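Pyruvate kinase 1 (Trypanosoma brucei brucei, PDB 4KCV) catalyses the last step of glycolysis, transferring the phosphoryl group of phosphoenolpyruvate to ADP to yield pyruvate and ATP. Local coordinates at residues G140-D145 against R176-P181; T150-S155 against H165-H170; I234-K239 against A255-M260; I259-G264 against C281-C286. One frame throughout, in Å; residues are numbered along the deposited sequence.

Interaction 1. Residues G140-D145 against R176-P181; sequences GSIYVD and RGINLP
Tyr143 and Pro181 meet through a CH-pi contact: Pro181 CG stands over one face of the tyrosine ring, 3.7 Å from its centroid and 15° off the ring normal. CG lies off the ring centre, on the CE2 side. The phenol reaches the proline because its CG is anti to the carbonyl carbon (chi1 -71°), which swings the ring back along its own strand. Beneath the ring the backbones form an antiparallel ladder. Tyr143 and Asn179 are a hydrogen-bonded pair: Tyr143 N donates to Asn179 O at 2.9 Å in the carbonyl plane, and Asn179 N returns a bond to Tyr143 O. Two residues on, past the non-hydrogen-bonded pair Val144 and Ile178, Asp145 N binds Gly177 O at 2.7 Å with an almost straight N-H...O angle of 175°. The reverse face of the ladder is apolar. There Val144 CG2 lies 3.8 Å from Ile178 CD1, and Ile142 CG1 is 3.9 Å from Leu180 CD2.

Asp145 OD1 packs 3.3 Å from Arg176 CD, but stays 4.1 Å from Arg176 NH2, beyond a salt bridge. A water bridges Asp145 OD1 and Gly177 N, an indirect link beside the direct backbone bond. The other carboxylate oxygen, OD2, is held by His170, while Arg176 NE bonds Asp174 O and Asn179 ND2 bonds Glu269. Strand 149-158 flanks strand 141-144 on its other side, with Leu151 and Val153 against Val144 and Ile142, and strand 178-179 closes this end of a mixed sheet consistent with the B domain that pyruvate kinases insert after the third barrel strand.

Interaction 2. Residues T150-S155 against H165-H170; sequences TLRVVS and HVNNHH
Arg152 lays its guanidinium over the imidazole of His165, with NH1 3.5 Å from His165 CG and displaced from the ring centre toward the rim. The two planes are 31° apart, so this is a tilted overlap and not a flat stack. It depends on an arginine chain extended through chi1 and chi2 and then bent at chi3 (76°), which brings the guanidinium back across the neighbouring strand. His165 CB in turn lies over a face of the guanidinium. Below them Arg152 and His165 form an antiparallel hydrogen-bonded pair: His165 N donates to Arg152 O at 2.7 Å, and Arg152 N to His165 O at 2.9 Å.

These are two arms of the beta hairpin formed by strands 149-158 and 161-166, within the mixed sheet that also holds strand 141-144. Nearer the hairpin turn a classic beta bulge sets Val154 and Ser155 both opposite Lys163. On the face away from Arg152, the Leu151 and Val166 side chains lie side by side, CD1 to CG2 4.2 Å.

Where strand 161-166 stops, pairing continues through an asparagine side chain. Asn167 N still bonds Thr150 O at 2.9 Å, but next Asn168 OD1 accepts from Thr150 N at 3.0 Å, the donor lying in the plane of the side-chain carbonyl. Asn168 CG sits between the backbone N and the carbonyl carbon (chi1 57°), turning the amide toward Thr150, and its ND2 binds Val148 O.

Interaction 3. Residues I234-K239 against A255-M260; sequences ILIISK and ASNGIM. With AKG (2-oxoglutaric acid), chain E.
Ile236 is gripped by Asn257 through both its backbone N and its O. Asn257 OD1 accepts from Ile236 N at 2.8 Å; the N-H...O angle is 173°, but the donor stands above the amide plane, 37° out of it. Asn257 N donates back to Ile236 O, which also takes a weak bond from Gly258 N. Further along, ordinary parallel pairing takes over: Ser238 N binds Gly258 O at 3.0 Å, and Met260 N binds Ser238 O at 2.8 Å. Among side chains, Ser238 OG donates to Ser256 OG at 2.7 Å; Ser256 OG is also bonded to Ile252 O, so this buried pair ties the strand to helix 249-255. A second partner of Asn257 OD1 is Arg224 on helix 217-227.

Apolar packing centres on Ile237, whose CD1 lies over the bare CA of Gly258 at 3.6 Å, while its CG2 packs on the backbone of Ile259. Lys239 and Met260 run alongside each other, with Lys239 CE 4.0 Å from Met260 SD.

At the ligand, the lysine chain bends at chi3 (51°), and Lys239 NZ donates to O5 of 2-oxoglutarate at 2.9 Å, with Ser212 and Asp84 as further partners. Met260 SD lies beside C3.

Strands 235-240 and 258-262 are the fifth and sixth of the TIM barrel, and bring Lys239 to its mouth, where 2-oxoglutarate, magnesium and potassium are bound; the Lys239 side chain is about 4 Å from each metal ion.

Interaction 4. Residues I259-G264 against C281-C286; sequences IMVARG and CIISKC. With AKG (2-oxoglutaric acid), chain E.
Strand 259-262 and helix 281-286 run almost antiparallel, their axes 172° apart and 9.3 Å at closest approach, with no hydrogen bond between them. Ile259 straddles two helical residues one turn apart: its CG2 meets Ile282 CG2 at 3.6 Å, while its CG1 lies 3.5 Å from Cys286 SG. The split follows from chi1 (-67°), which sends CG2 anti to the backbone N and CG1 anti to the carbonyl carbon. The Ile259 and Ile282 side chains cross at about a right angle. Two residues on, Val261 points to the same side of the strand, and its CG2 approaches Ile282 CG2 at 3.9 Å and, more loosely, Ile283 CG1 at 4.5 Å. Ile282 CG2 thus sits against both, at the notch between the two side chains.

This is the strand-to-helix layer of a TIM barrel: helix 275-289, which comes after the short helix 263-269 that follows the sixth strand, packs on that strand's outer surface, with Val293 of the next strand also against Ile283 and Cys286. Met260, between the two outward residues, points into the barrel.

Beyond Val261 the backbone makes an inverse gamma turn centred on Ala262, which is also the N-cap of helix 263-269. Gly264 N, in that first turn, donates to O1 of 2-oxoglutarate at 2.9 Å. Arg263 forms a salt bridge with Asp316, while Arg263 O and Gly264 O accept from Arg311 of the second subunit.

Overall arrangement
After the first three barrel strands the chain enters the mixed sheet, where interaction 1 closes a 30-residue excursion between segments 140-145 and 176-181. Interaction 2 falls within that excursion, where the hairpin of strands 149-158 and 161-166 folds back. The two touch, through Asp145 with His170 and Ile142 N with Leu151 O. The chain then returns to the barrel with strand 208-211. Interaction 3 closes the connection from its fifth strand to its sixth, and interaction 4 packs that sixth strand against helix 275-289, beyond the intervening helix 263-269; they share Ile259 and Met260 and both reach 2-oxoglutarate. Neither interaction 1 nor interaction 2 touches interaction 3 or 4.

Interaction 1. Residues G140-D145 against R176-P181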
loop_
_atom_site.group_PDB
_atom_site.type_symbol
_atom_site.label_atom_id
_atom_site.label_comp_id
_atom_site.label_asym_id
_atom_site.label_seq_id
_atom_site.Cartn_x
_atom_site.Cartn_y
_atom_site.Cartn_z
ATOM N N GLY A 140 -39.764 23.097 -5.737
ATOM C CA GLY A 140 -39.682 21.650 -5.538
ATOM C C GLY A 140 -40.540 20.865 -6.533
ATOM O O GLY A 140 -41.401 21.433 -7.205
ATOM N N SER A 141 -40.302 19.553 -6.609
ATOM C CA SER A 141 -40.988 18.675 -7.558
ATOM C C SER A 141 -41.924 17.700 -6.840
ATOM O O SER A 141 -41.622 17.228 -5.736
ATOM C CB SER A 141 -39.963 17.870 -8.371
ATOM O OG SER A 141 -39.276 18.697 -9.286
ATOM N N ILE A 142 -43.024 17.347 -7.504
ATOM C CA ILE A 142 -43.853 16.225 -7.099
ATOM C C ILE A 142 -43.869 15.231 -8.248
ATOM O O ILE A 142 -44.079 15.620 -9.399
ATOM C CB ILE A 142 -45.299 16.669 -6.788
ATOM C CG1 ILE A 142 -45.331 17.585 -5.565
ATOM C CG2 ILE A 142 -46.207 15.454 -6.575
ATOM C CD1 ILE A 142 -46.664 18.314 -5.371
ATOM N N TYR A 143 -43.621 13.955 -7.949
ATOM C CA TYR A 143 -43.635 12.918 -8.987
ATOM C C TYR A 143 -44.916 12.141 -8.891
ATOM O O TYR A 143 -45.339 11.778 -7.785
ATOM C CB TYR A 143 -42.465 11.949 -8.808
ATOM C CG TYR A 143 -41.119 12.528 -9.144
ATOM C CD1 TYR A 143 -41.005 13.728 -9.839
ATOM C CD2 TYR A 143 -39.948 11.878 -8.764
ATOM C CE1 TYR A 143 -39.761 14.262 -10.144
ATOM C CE2 TYR A 143 -38.698 12.401 -9.080
ATOM C CZ TYR A 143 -38.615 13.572 -9.796
ATOM O OH TYR A 143 -37.378 14.080 -10.131
ATOM N N VAL A 144 -45.476 11.792 -10.046
ATOM C CA VAL A 144 -46.732 11.079 -10.099
ATOM C C VAL A 144 -46.590 9.857 -10.995
ATOM O O VAL A 144 -46.028 9.941 -12.091
ATOM C CB VAL A 144 -47.867 11.987 -10.639
ATOM C CG1 VAL A 144 -49.223 11.347 -10.401
ATOM C CG2 VAL A 144 -47.803 13.362 -9.975
ATOM N N ASP A 145 -47.086 8.719 -10.516
ATOM C CA ASP A 145 -47.199 7.525 -11.331
ATOM C C ASP A 145 -45.824 6.959 -11.652
ATOM O O ASP A 145 -45.405 6.974 -12.800
ATOM C CB ASP A 145 -47.943 7.847 -12.632
ATOM C CG ASP A 145 -48.791 6.699 -13.111
ATOM O OD1 ASP A 145 -48.853 5.667 -12.417
ATOM O OD2 ASP A 145 -49.400 6.826 -14.182
ATOM N N ARG A 176 -53.072 7.013 -8.434
ATOM C CA ARG A 176 -51.690 6.720 -8.813
ATOM C C ARG A 176 -50.722 6.985 -7.665
ATOM O O ARG A 176 -51.016 7.782 -6.762
ATOM C CB ARG A 176 -51.284 7.526 -10.049
ATOM C CG ARG A 176 -52.189 7.319 -11.252
ATOM C CD ARG A 176 -52.045 5.902 -11.803
ATOM N NE ARG A 176 -52.743 4.970 -10.949
ATOM C CZ ARG A 176 -52.708 3.647 -11.070
ATOM N NH1 ARG A 176 -53.358 2.897 -10.192
ATOM N NH2 ARG A 176 -52.043 3.074 -12.059
ATOM N N GLY A 177 -49.552 6.347 -7.723
ATOM C CA GLY A 177 -48.506 6.565 -6.728
ATOM C C GLY A 177 -47.897 7.952 -6.797
ATOM O O GLY A 177 -47.793 8.543 -7.877
ATOM N N ILE A 178 -47.489 8.470 -5.636
ATOM C CA ILE A 178 -46.855 9.792 -5.524
ATOM C C ILE A 178 -45.484 9.671 -4.847
ATOM O O ILE A 178 -45.319 8.934 -3.859
ATOM C CB ILE A 178 -47.722 10.762 -4.680
ATOM C CG1 ILE A 178 -49.020 11.120 -5.428
ATOM C CG2 ILE A 178 -46.923 12.016 -4.314
ATOM C CD1 ILE A 178 -48.836 12.186 -6.494
ATOM N N ASN A 179 -44.501 10.389 -5.372
ATOM C CA ASN A 179 -43.208 10.460 -4.717
ATOM C C ASN A 179 -42.826 11.900 -4.519
ATOM O O ASN A 179 -43.107 12.746 -5.356
ATOM C CB ASN A 179 -42.125 9.731 -5.545
ATOM C CG ASN A 179 -42.387 8.232 -5.656
ATOM O OD1 ASN A 179 -43.106 7.787 -6.545
ATOM N ND2 ASN A 179 -41.876 7.466 -4.700
ATOM N N LEU A 180 -42.242 12.191 -3.369
ATOM C CA LEU A 180 -41.760 13.526 -3.102
ATOM C C LEU A 180 -40.224 13.523 -3.032
ATOM O O LEU A 180 -39.650 13.258 -1.977
ATOM C CB LEU A 180 -42.393 14.030 -1.804
ATOM C CG LEU A 180 -43.922 13.904 -1.804
ATOM C CD1 LEU A 180 -44.493 14.177 -0.414
ATOM C CD2 LEU A 180 -44.527 14.852 -2.840
ATOM N N PRO A 181 -39.563 13.704 -4.185
ATOM C CA PRO A 181 -38.111 13.457 -4.266
ATOM C C PRO A 181 -37.327 14.418 -3.382
ATOM O O PRO A 181 -37.631 15.610 -3.339
ATOM C CB PRO A 181 -37.793 13.711 -5.734
ATOM C CG PRO A 181 -38.877 14.628 -6.205
ATOM C CD PRO A 181 -40.107 14.214 -5.457
HETATM O O HOH W 1 -48.764 4.769 -9.731
#

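Interaction 2. Residues T150-S155 against H165-H170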
loop_
_atom_site.group_PDB
_atom_site.type_symbol
_atom_site.label_atom_id
_atom_site.label_comp_id
_atom_site.label_asym_id
_atom_site.label_seq_id
_atom_site.Cartn_x
_atom_site.Cartn_y
_atom_site.Cartn_z
ATOM N N THR A 150 -44.074 14.720 -13.985
ATOM C CA THR A 150 -43.445 15.606 -13.034
ATOM C C THR A 150 -44.210 16.915 -12.905
ATOM O O THR A 150 -44.623 17.509 -13.902
ATOM C CB THR A 150 -41.987 15.897 -13.417
ATOM O OG1 THR A 150 -41.291 14.653 -13.564
ATOM C CG2 THR A 150 -41.296 16.729 -12.307
ATOM N N LEU A 151 -44.443 17.325 -11.668
ATOM C CA LEU A 151 -45.030 18.638 -11.375
ATOM C C LEU A 151 -43.975 19.492 -10.690
ATOM O O LEU A 151 -43.347 19.038 -9.720
ATOM C CB LEU A 151 -46.228 18.482 -10.433
ATOM C CG LEU A 151 -47.556 17.992 -11.018
ATOM C CD1 LEU A 151 -47.362 17.090 -12.216
ATOM C CD2 LEU A 151 -48.376 17.283 -9.942
ATOM N N ARG A 152 -43.818 20.738 -11.146
ATOM C CA ARG A 152 -43.079 21.735 -10.372
ATOM C C ARG A 152 -44.052 22.562 -9.539
ATOM O O ARG A 152 -45.063 23.054 -10.060
ATOM C CB ARG A 152 -42.255 22.659 -11.295
ATOM C CG ARG A 152 -41.468 23.737 -10.532
ATOM C CD ARG A 152 -40.647 24.646 -11.442
ATOM N NE ARG A 152 -41.493 25.631 -12.122
ATOM C CZ ARG A 152 -41.873 25.544 -13.396
ATOM N NH1 ARG A 152 -42.732 26.428 -13.890
ATOM N NH2 ARG A 152 -41.413 24.561 -14.172
ATOM N N VAL A 153 -43.771 22.695 -8.244
ATOM C CA VAL A 153 -44.580 23.551 -7.382
ATOM C C VAL A 153 -44.294 25.035 -7.681
ATOM O O VAL A 153 -43.177 25.503 -7.524
ATOM C CB VAL A 153 -44.351 23.251 -5.879
ATOM C CG1 VAL A 153 -45.158 24.209 -5.020
ATOM C CG2 VAL A 153 -44.739 21.815 -5.549
ATOM N N VAL A 154 -45.305 25.745 -8.171
ATOM C CA VAL A 154 -45.194 27.173 -8.422
ATOM C C VAL A 154 -45.365 27.956 -7.121
ATOM O O VAL A 154 -44.544 28.799 -6.784
ATOM C CB VAL A 154 -46.244 27.641 -9.449
ATOM C CG1 VAL A 154 -46.139 29.142 -9.687
ATOM C CG2 VAL A 154 -46.090 26.879 -10.748
ATOM N N SER A 155 -46.413 27.655 -6.369
ATOM C CA SER A 155 -46.682 28.427 -5.164
ATOM C C SER A 155 -47.613 27.701 -4.199
ATOM O O SER A 155 -48.419 26.869 -4.608
ATOM C CB SER A 155 -47.272 29.781 -5.544
ATOM O OG SER A 155 -48.414 29.586 -6.356
ATOM N N HIS A 165 -47.075 23.319 -11.833
ATOM C CA HIS A 165 -46.889 23.346 -13.269
ATOM C C HIS A 165 -46.624 21.947 -13.776
ATOM O O HIS A 165 -45.670 21.298 -13.350
ATOM C CB HIS A 165 -45.709 24.269 -13.591
ATOM C CG HIS A 165 -45.271 24.222 -15.022
ATOM N ND1 HIS A 165 -44.481 23.241 -15.507
ATOM C CD2 HIS A 165 -45.467 25.126 -16.069
ATOM C CE1 HIS A 165 -44.241 23.469 -16.815
ATOM N NE2 HIS A 165 -44.838 24.625 -17.155
ATOM N N VAL A 166 -47.472 21.460 -14.673
ATOM C CA VAL A 166 -47.235 20.160 -15.304
ATOM C C VAL A 166 -46.067 20.179 -16.319
ATOM O O VAL A 166 -46.072 20.970 -17.277
ATOM C CB VAL A 166 -48.506 19.642 -15.981
ATOM C CG1 VAL A 166 -48.197 18.400 -16.818
ATOM C CG2 VAL A 166 -49.565 19.348 -14.935
ATOM N N ASN A 167 -45.083 19.298 -16.121
ATOM C CA ASN A 167 -43.891 19.266 -16.991
ATOM C C ASN A 167 -44.014 18.456 -18.273
ATOM O O ASN A 167 -43.351 18.755 -19.253
ATOM C CB ASN A 167 -42.649 18.832 -16.223
ATOM C CG ASN A 167 -42.180 19.883 -15.242
ATOM O OD1 ASN A 167 -41.470 19.579 -14.289
ATOM N ND2 ASN A 167 -42.579 21.126 -15.466
ATOM N N ASN A 168 -44.828 17.410 -18.261
ATOM C CA ASN A 168 -44.914 16.536 -19.420
ATOM C C ASN A 168 -46.296 15.937 -19.659
ATOM O O ASN A 168 -47.129 15.906 -18.749
ATOM C CB ASN A 168 -43.835 15.446 -19.356
ATOM C CG ASN A 168 -43.909 14.624 -18.084
ATOM O OD1 ASN A 168 -43.819 15.153 -16.970
ATOM N ND2 ASN A 168 -44.075 13.325 -18.242
ATOM N N HIS A 169 -46.557 15.531 -20.904
ATOM C CA HIS A 169 -47.809 14.862 -21.273
ATOM C C HIS A 169 -48.004 13.646 -20.414
ATOM O O HIS A 169 -47.090 12.872 -20.233
ATOM C CB HIS A 169 -47.774 14.428 -22.743
ATOM C CG HIS A 169 -47.843 15.579 -23.733
ATOM N ND1 HIS A 169 -49.014 16.151 -24.110
ATOM C CD2 HIS A 169 -46.839 16.219 -24.476
ATOM C CE1 HIS A 169 -48.771 17.119 -25.022
ATOM N NE2 HIS A 169 -47.442 17.161 -25.244
ATOM N N HIS A 170 -49.204 13.469 -19.873
ATOM C CA HIS A 170 -49.539 12.242 -19.149
ATOM C C HIS A 170 -51.008 12.116 -18.874
ATOM O O HIS A 170 -51.696 13.097 -18.590
ATOM C CB HIS A 170 -48.738 12.115 -17.850
ATOM C CG HIS A 170 -48.771 10.722 -17.242
ATOM N ND1 HIS A 170 -48.309 9.633 -17.893
ATOM C CD2 HIS A 170 -49.278 10.261 -16.023
ATOM C CE1 HIS A 170 -48.495 8.539 -17.130
ATOM N NE2 HIS A 170 -49.090 8.923 -15.988
#

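Interaction 3. Residues I234-K239 against A255-M260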
loop_
_atom_site.group_PDB
_atom_site.type_symbol
_atom_site.label_atom_id
_atom_site.label_comp_id
_atom_site.label_asym_id
_atom_site.label_seq_id
_atom_site.Cartn_x
_atom_site.Cartn_y
_atom_site.Cartn_z
ATOM N N ILE A 234 -37.169 -13.609 13.356
ATOM C CA ILE A 234 -37.326 -13.381 11.921
ATOM C C ILE A 234 -36.433 -12.212 11.500
ATOM O O ILE A 234 -36.390 -11.196 12.182
ATOM C CB ILE A 234 -38.794 -13.071 11.584
ATOM C CG1 ILE A 234 -39.680 -14.265 11.950
ATOM C CG2 ILE A 234 -38.933 -12.698 10.112
ATOM C CD1 ILE A 234 -41.173 -13.955 11.913
ATOM N N LEU A 235 -35.632 -12.405 10.457
ATOM C CA LEU A 235 -34.749 -11.344 9.968
ATOM C C LEU A 235 -35.563 -10.175 9.436
ATOM O O LEU A 235 -36.586 -10.369 8.767
ATOM C CB LEU A 235 -33.844 -11.858 8.848
ATOM C CG LEU A 235 -32.992 -13.086 9.133
ATOM C CD1 LEU A 235 -32.006 -13.310 7.995
ATOM C CD2 LEU A 235 -32.278 -12.938 10.469
ATOM N N ILE A 236 -35.118 -8.960 9.742
ATOM C CA ILE A 236 -35.599 -7.781 9.025
ATOM C C ILE A 236 -34.564 -7.255 8.028
ATOM O O ILE A 236 -33.486 -6.786 8.412
ATOM C CB ILE A 236 -35.968 -6.655 9.996
ATOM C CG1 ILE A 236 -37.082 -7.127 10.934
ATOM C CG2 ILE A 236 -36.409 -5.413 9.225
ATOM C CD1 ILE A 236 -37.332 -6.163 12.063
ATOM N N ILE A 237 -34.907 -7.337 6.748
ATOM C CA ILE A 237 -34.073 -6.813 5.690
ATOM C C ILE A 237 -34.707 -5.518 5.242
ATOM O O ILE A 237 -35.786 -5.541 4.669
ATOM C CB ILE A 237 -34.034 -7.792 4.482
ATOM C CG1 ILE A 237 -33.654 -9.192 4.948
ATOM C CG2 ILE A 237 -33.030 -7.317 3.439
ATOM C CD1 ILE A 237 -32.278 -9.270 5.564
ATOM N N SER A 238 -34.087 -4.382 5.569
ATOM C CA SER A 238 -34.698 -3.095 5.258
ATOM C C SER A 238 -34.478 -2.740 3.805
ATOM O O SER A 238 -33.343 -2.836 3.287
ATOM C CB SER A 238 -34.141 -1.980 6.156
ATOM O OG SER A 238 -34.499 -2.179 7.513
ATOM N N LYS A 239 -35.561 -2.326 3.138
ATOM C CA LYS A 239 -35.486 -1.910 1.741
ATOM C C LYS A 239 -35.231 -0.411 1.653
ATOM O O LYS A 239 -35.988 0.411 2.221
ATOM C CB LYS A 239 -36.774 -2.277 1.003
ATOM C CG LYS A 239 -37.117 -3.769 1.105
ATOM C CD LYS A 239 -38.476 -4.110 0.494
ATOM C CE LYS A 239 -38.652 -3.569 -0.927
ATOM N NZ LYS A 239 -40.087 -3.681 -1.357
ATOM N N ALA A 255 -29.767 -1.144 12.963
ATOM C CA ALA A 255 -31.031 -1.664 13.488
ATOM C C ALA A 255 -31.512 -2.916 12.766
ATOM O O ALA A 255 -32.398 -3.623 13.269
ATOM C CB ALA A 255 -32.105 -0.594 13.432
ATOM N N SER A 256 -31.014 -3.145 11.544
ATOM C CA SER A 256 -31.584 -4.191 10.669
ATOM C C SER A 256 -30.729 -5.467 10.744
ATOM O O SER A 256 -29.608 -5.437 11.245
ATOM C CB SER A 256 -31.651 -3.699 9.203
ATOM O OG SER A 256 -32.290 -2.444 9.089
ATOM N N ASN A 257 -31.230 -6.567 10.184
ATOM C CA ASN A 257 -30.408 -7.751 9.993
ATOM C C ASN A 257 -29.722 -7.745 8.635
ATOM O O ASN A 257 -28.814 -8.520 8.404
ATOM C CB ASN A 257 -31.242 -9.024 10.154
ATOM C CG ASN A 257 -31.954 -9.082 11.506
ATOM O OD1 ASN A 257 -33.070 -8.576 11.658
ATOM N ND2 ASN A 257 -31.264 -9.607 12.510
ATOM N N GLY A 258 -30.147 -6.849 7.750
ATOM C CA GLY A 258 -29.688 -6.864 6.356
ATOM C C GLY A 258 -30.347 -5.724 5.594
ATOM O O GLY A 258 -31.206 -5.018 6.140
ATOM N N ILE A 259 -29.935 -5.532 4.343
ATOM C CA ILE A 259 -30.405 -4.413 3.536
ATOM C C ILE A 259 -30.737 -4.917 2.133
ATOM O O ILE A 259 -30.070 -5.837 1.614
ATOM C CB ILE A 259 -29.319 -3.314 3.428
ATOM C CG1 ILE A 259 -29.075 -2.650 4.797
ATOM C CG2 ILE A 259 -29.699 -2.271 2.369
ATOM C CD1 ILE A 259 -30.304 -1.937 5.379
ATOM N N MET A 260 -31.808 -4.381 1.548
ATOM C CA MET A 260 -32.020 -4.515 0.110
ATOM C C MET A 260 -31.862 -3.170 -0.552
ATOM O O MET A 260 -32.472 -2.195 -0.132
ATOM C CB MET A 260 -33.422 -5.073 -0.218
ATOM C CG MET A 260 -33.634 -5.290 -1.723
ATOM S SD MET A 260 -35.372 -5.400 -2.202
ATOM C CE MET A 260 -35.825 -6.879 -1.309
HETATM C C1 AKG E . -37.972 -1.773 -5.692
HETATM O O1 AKG E . -36.997 -2.001 -6.433
HETATM O O2 AKG E . -38.452 -0.617 -5.654
HETATM C C2 AKG E . -38.550 -2.891 -4.779
HETATM O O5 AKG E . -39.553 -2.709 -4.063
HETATM C C3 AKG E . -37.943 -4.290 -4.970
HETATM C C4 AKG E . -38.953 -5.166 -5.734
HETATM C C5 AKG E . -38.932 -4.805 -7.229
HETATM O O3 AKG E . -39.299 -3.654 -7.554
HETATM O O4 AKG E . -38.574 -5.697 -8.013
#

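Interaction 4. Residues I259-G264 against C281-C286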
loop_
_atom_site.group_PDB
_atom_site.type_symbol
_atom_site.label_atom_id
_atom_site.label_comp_id
_atom_site.label_asym_id
_atom_site.label_seq_id
_atom_site.Cartn_x
_atom_site.Cartn_y
_atom_site.Cartn_z
ATOM N N ILE A 259 -29.935 -5.532 4.343
ATOM C CA ILE A 259 -30.405 -4.413 3.536
ATOM C C ILE A 259 -30.737 -4.917 2.133
ATOM O O ILE A 259 -30.070 -5.837 1.614
ATOM C CB ILE A 259 -29.319 -3.314 3.428
ATOM C CG1 ILE A 259 -29.075 -2.650 4.797
ATOM C CG2 ILE A 259 -29.699 -2.271 2.369
ATOM C CD1 ILE A 259 -30.304 -1.937 5.379
ATOM N N MET A 260 -31.808 -4.381 1.548
ATOM C CA MET A 260 -32.020 -4.515 0.110
ATOM C C MET A 260 -31.862 -3.170 -0.552
ATOM O O MET A 260 -32.472 -2.195 -0.132
ATOM C CB MET A 260 -33.422 -5.073 -0.218
ATOM C CG MET A 260 -33.634 -5.290 -1.723
ATOM S SD MET A 260 -35.372 -5.400 -2.202
ATOM C CE MET A 260 -35.825 -6.879 -1.309
ATOM N N VAL A 261 -31.058 -3.114 -1.604
ATOM C CA VAL A 261 -30.945 -1.894 -2.395
ATOM C C VAL A 261 -32.055 -1.933 -3.411
ATOM O O VAL A 261 -31.940 -2.629 -4.423
ATOM C CB VAL A 261 -29.591 -1.815 -3.137
ATOM C CG1 VAL A 261 -29.541 -0.571 -4.007
ATOM C CG2 VAL A 261 -28.430 -1.829 -2.148
ATOM N N ALA A 262 -33.188 -1.333 -3.060
ATOM C CA ALA A 262 -34.419 -1.513 -3.820
ATOM C C ALA A 262 -34.448 -0.494 -4.952
ATOM O O ALA A 262 -35.049 0.568 -4.826
ATOM C CB ALA A 262 -35.631 -1.324 -2.894
ATOM N N ARG A 263 -33.773 -0.807 -6.045
ATOM C CA ARG A 263 -33.359 0.227 -7.030
ATOM C C ARG A 263 -34.517 0.815 -7.839
ATOM O O ARG A 263 -34.413 1.905 -8.386
ATOM C CB ARG A 263 -32.304 -0.351 -7.975
ATOM C CG ARG A 263 -31.040 -0.783 -7.264
ATOM C CD ARG A 263 -29.971 -1.183 -8.267
ATOM N NE ARG A 263 -30.441 -2.219 -9.178
ATOM C CZ ARG A 263 -29.706 -2.748 -10.147
ATOM N NH1 ARG A 263 -28.445 -2.363 -10.326
ATOM N NH2 ARG A 263 -30.245 -3.634 -10.973
ATOM N N GLY A 264 -35.599 0.064 -7.956
ATOM C CA GLY A 264 -36.726 0.493 -8.770
ATOM C C GLY A 264 -37.372 1.722 -8.173
ATOM O O GLY A 264 -37.339 2.807 -8.772
ATOM N N CYS A 281 -22.136 2.453 -2.295
ATOM C CA CYS A 281 -21.989 2.870 -0.901
ATOM C C CYS A 281 -22.687 1.895 0.057
ATOM O O CYS A 281 -22.079 1.398 1.008
ATOM C CB CYS A 281 -22.526 4.295 -0.708
ATOM S SG CYS A 281 -22.447 4.905 1.000
ATOM N N ILE A 282 -23.958 1.601 -0.207
ATOM C CA ILE A 282 -24.727 0.744 0.698
ATOM C C ILE A 282 -24.137 -0.682 0.764
ATOM O O ILE A 282 -23.974 -1.250 1.853
ATOM C CB ILE A 282 -26.203 0.686 0.276
ATOM C CG1 ILE A 282 -26.839 2.057 0.459
ATOM C CG2 ILE A 282 -26.969 -0.349 1.094
ATOM C CD1 ILE A 282 -28.175 2.176 -0.248
ATOM N N ILE A 283 -23.776 -1.249 -0.387
ATOM C CA ILE A 283 -23.245 -2.610 -0.374
ATOM C C ILE A 283 -21.958 -2.663 0.475
ATOM O O ILE A 283 -21.837 -3.486 1.414
ATOM C CB ILE A 283 -22.953 -3.149 -1.807
ATOM C CG1 ILE A 283 -24.281 -3.467 -2.524
ATOM C CG2 ILE A 283 -22.120 -4.414 -1.713
ATOM C CD1 ILE A 283 -24.123 -3.745 -4.010
ATOM N N SER A 284 -21.044 -1.735 0.204
ATOM C CA SER A 284 -19.789 -1.667 0.947
ATOM C C SER A 284 -19.996 -1.421 2.454
ATOM O O SER A 284 -19.300 -1.994 3.274
ATOM C CB SER A 284 -18.876 -0.599 0.359
ATOM O OG SER A 284 -18.409 -1.032 -0.913
ATOM N N LYS A 285 -20.982 -0.607 2.810
ATOM C CA LYS A 285 -21.259 -0.364 4.226
ATOM C C LYS A 285 -21.802 -1.620 4.890
ATOM O O LYS A 285 -21.500 -1.889 6.064
ATOM C CB LYS A 285 -22.232 0.802 4.405
ATOM C CG LYS A 285 -21.596 2.208 4.245
ATOM C CD LYS A 285 -22.694 3.289 4.352
ATOM C CE LYS A 285 -22.116 4.705 4.520
ATOM N NZ LYS A 285 -21.407 4.874 5.819
ATOM N N CYS A 286 -22.611 -2.389 4.155
ATOM C CA CYS A 286 -23.068 -3.676 4.661
ATOM C C CYS A 286 -21.914 -4.678 4.800
ATOM O O CYS A 286 -21.839 -5.413 5.781
ATOM C CB CYS A 286 -24.170 -4.256 3.773
ATOM S SG CYS A 286 -25.764 -3.432 3.990
HETATM C C1 AKG E . -37.972 -1.773 -5.692
HETATM O O1 AKG E . -36.997 -2.001 -6.433
HETATM O O2 AKG E . -38.452 -0.617 -5.654
HETATM C C2 AKG E . -38.550 -2.891 -4.779
HETATM O O5 AKG E . -39.553 -2.709 -4.063
HETATM C C3 AKG E . -37.943 -4.290 -4.970
HETATM C C4 AKG E . -38.953 -5.166 -5.734
HETATM C C5 AKG E . -38.932 -4.805 -7.229
HETATM O O3 AKG E . -39.299 -3.654 -7.554
HETATM O O4 AKG E . -38.574 -5.697 -8.013
#